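Local structure of interferon-activable protein 202 (Mus musculus, 4L5R) at residues 108-113 and 127-132. The protein binds double-stranded DNA without sequence specificity through its first HIN-200 domain and restrains inflammation by preventing activation of the AIM2 inflammasome. Residues are numbered along the deposited sequence; the frame is centred on the assembly and turned at random.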
loop_
_atom_site.group_PDB
_atom_site.type_symbol
_atom_site.label_atom_id
_atom_site.label_comp_id
_atom_site.label_asym_id
_atom_site.label_seq_id
_atom_site.Cartn_x
_atom_site.Cartn_y
_atom_site.Cartn_z
ATOM N N LYS A 108 -1.676 6.292 -9.929
ATOM C CA LYS A 108 -2.203 7.391 -9.120
ATOM C C LYS A 108 -3.715 7.364 -9.023
ATOM O O LYS A 108 -4.302 8.077 -8.213
ATOM C CB LYS A 108 -1.763 8.745 -9.696
ATOM C CG LYS A 108 -0.252 8.952 -9.652
ATOM C CD LYS A 108 0.137 10.421 -9.774
ATOM C CE LYS A 108 -0.059 10.951 -11.182
ATOM N NZ LYS A 108 0.556 12.301 -11.338
ATOM N N GLU A 109 -4.351 6.555 -9.865
ATOM C CA GLU A 109 -5.801 6.544 -9.907
ATOM C C GLU A 109 -6.417 5.650 -8.833
ATOM O O GLU A 109 -5.792 4.712 -8.344
ATOM C CB GLU A 109 -6.290 6.151 -11.306
ATOM C CG GLU A 109 -6.137 7.286 -12.311
ATOM C CD GLU A 109 -6.503 6.881 -13.722
ATOM O OE1 GLU A 109 -6.569 5.660 -13.993
ATOM O OE2 GLU A 109 -6.726 7.787 -14.556
ATOM N N THR A 110 -7.646 5.961 -8.447
ATOM C CA THR A 110 -8.361 5.109 -7.525
ATOM C C THR A 110 -9.507 4.429 -8.255
ATOM O O THR A 110 -10.237 5.069 -9.001
ATOM C CB THR A 110 -8.906 5.913 -6.331
ATOM O OG1 THR A 110 -7.806 6.419 -5.566
ATOM C CG2 THR A 110 -9.767 5.024 -5.456
ATOM N N LEU A 111 -9.631 3.121 -8.063
ATOM C CA LEU A 111 -10.725 2.355 -8.640
ATOM C C LEU A 111 -12.072 2.829 -8.113
ATOM O O LEU A 111 -12.204 3.208 -6.936
ATOM C CB LEU A 111 -10.585 0.890 -8.244
ATOM C CG LEU A 111 -9.552 -0.001 -8.899
ATOM C CD1 LEU A 111 -9.776 -1.403 -8.379
ATOM C CD2 LEU A 111 -9.714 0.042 -10.417
ATOM N N LYS A 112 -13.078 2.782 -8.979
ATOM C CA LYS A 112 -14.456 3.016 -8.560
ATOM C C LYS A 112 -14.872 2.015 -7.477
ATOM O O LYS A 112 -14.527 0.829 -7.528
ATOM C CB LYS A 112 -15.404 2.900 -9.757
ATOM C CG LYS A 112 -15.320 4.050 -10.750
ATOM C CD LYS A 112 -15.640 5.383 -10.103
ATOM C CE LYS A 112 -15.840 6.464 -11.153
ATOM N NZ LYS A 112 -16.057 7.803 -10.541
ATOM N N ILE A 113 -15.612 2.504 -6.496
ATOM C CA ILE A 113 -16.090 1.654 -5.421
ATOM C C ILE A 113 -16.946 0.502 -5.935
ATOM O O ILE A 113 -16.833 -0.629 -5.447
ATOM C CB ILE A 113 -16.831 2.487 -4.367
ATOM C CG1 ILE A 113 -15.807 3.334 -3.601
ATOM C CG2 ILE A 113 -17.615 1.585 -3.403
ATOM C CD1 ILE A 113 -16.433 4.243 -2.559
ATOM N N GLY A 127 -6.239 3.436 -2.162
ATOM C CA GLY A 127 -6.879 4.522 -2.884
ATOM C C GLY A 127 -7.183 5.750 -2.054
ATOM O O GLY A 127 -6.967 5.757 -0.840
ATOM N N VAL A 128 -7.686 6.785 -2.721
ATOM C CA VAL A 128 -8.065 8.045 -2.083
ATOM C C VAL A 128 -9.569 8.210 -2.301
ATOM O O VAL A 128 -10.057 8.112 -3.451
ATOM C CB VAL A 128 -7.343 9.222 -2.749
ATOM C CG1 VAL A 128 -7.777 10.542 -2.137
ATOM C CG2 VAL A 128 -5.820 9.031 -2.678
ATOM N N PHE A 129 -10.307 8.432 -1.220
ATOM C CA PHE A 129 -11.775 8.478 -1.307
ATOM C C PHE A 129 -12.358 9.621 -0.492
ATOM O O PHE A 129 -11.855 9.953 0.597
ATOM C CB PHE A 129 -12.382 7.189 -0.756
ATOM C CG PHE A 129 -11.837 5.938 -1.364
ATOM C CD1 PHE A 129 -10.693 5.344 -0.853
ATOM C CD2 PHE A 129 -12.480 5.344 -2.447
ATOM C CE1 PHE A 129 -10.194 4.181 -1.414
ATOM C CE2 PHE A 129 -11.993 4.178 -3.005
ATOM C CZ PHE A 129 -10.850 3.594 -2.486
ATOM N N ALA A 130 -13.451 10.193 -0.987
ATOM C CA ALA A 130 -14.191 11.190 -0.221
ATOM C C ALA A 130 -14.801 10.524 1.016
ATOM O O ALA A 130 -15.150 9.342 0.991
ATOM C CB ALA A 130 -15.277 11.819 -1.089
ATOM N N VAL A 131 -14.922 11.285 2.101
ATOM C CA VAL A 131 -15.457 10.760 3.352
ATOM C C VAL A 131 -16.859 11.323 3.592
ATOM O O VAL A 131 -17.063 12.534 3.585
ATOM C CB VAL A 131 -14.576 11.139 4.555
ATOM C CG1 VAL A 131 -15.273 10.741 5.858
ATOM C CG2 VAL A 131 -13.218 10.467 4.467
ATOM N N GLU A 132 -17.827 10.436 3.781
ATOM C CA GLU A 132 -19.195 10.858 4.072
ATOM C C GLU A 132 -19.407 10.910 5.578
ATOM O O GLU A 132 -19.988 11.866 6.099
ATOM C CB GLU A 132 -20.198 9.902 3.430
ATOM C CG GLU A 132 -21.570 9.937 4.059
ATOM C CD GLU A 132 -22.651 10.225 3.053
ATOM O OE1 GLU A 132 -22.928 11.419 2.811
ATOM O OE2 GLU A 132 -23.214 9.257 2.496
#
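Thr110 meets Gly127, Val128 and Phe129 where the linker between the two OB folds of this HIN-200 domain reaches strand 124-136 of the second one. Its two branches do different work. The hydroxyl receives the backbone N-H of Val128, with N to OG1 at 2.9 Å and an N-H...O angle of 172°, a nearly straight bond. With chi1 at -65°, OG1 lies beside its own backbone N, while CG2 is anti to that N and is carried to the Phe129 ring, 3.4 Å from CE2 and 3.5 Å from CZ. An alanine here would remove both branches and would probably leave Val128 N without this acceptor and open a gap beside the Phe129 ring. Ile113, the first residue of helix 113-116, comes from the opposite side of the ring plane to Thr110 CG2, its CG1 4.0 Å from CE2 of Phe129; both aliphatic groups approach obliquely. Leu173 and Ile145, on the two neighbouring strands, also touch Phe129, as does Ile116, so the ring joins the linker and the short helix to the sheet. Ile113 N is in turn hydrogen-bonded to Asp147 OD2. Gly127 has backbone angles at which a side chain would press on the preceding carbonyl oxygen. With none there, the Thr110 methyl CG2 can sit where a CB would collide with it; Thr110 OG1 lies 3.4 Å from Gly127 CA.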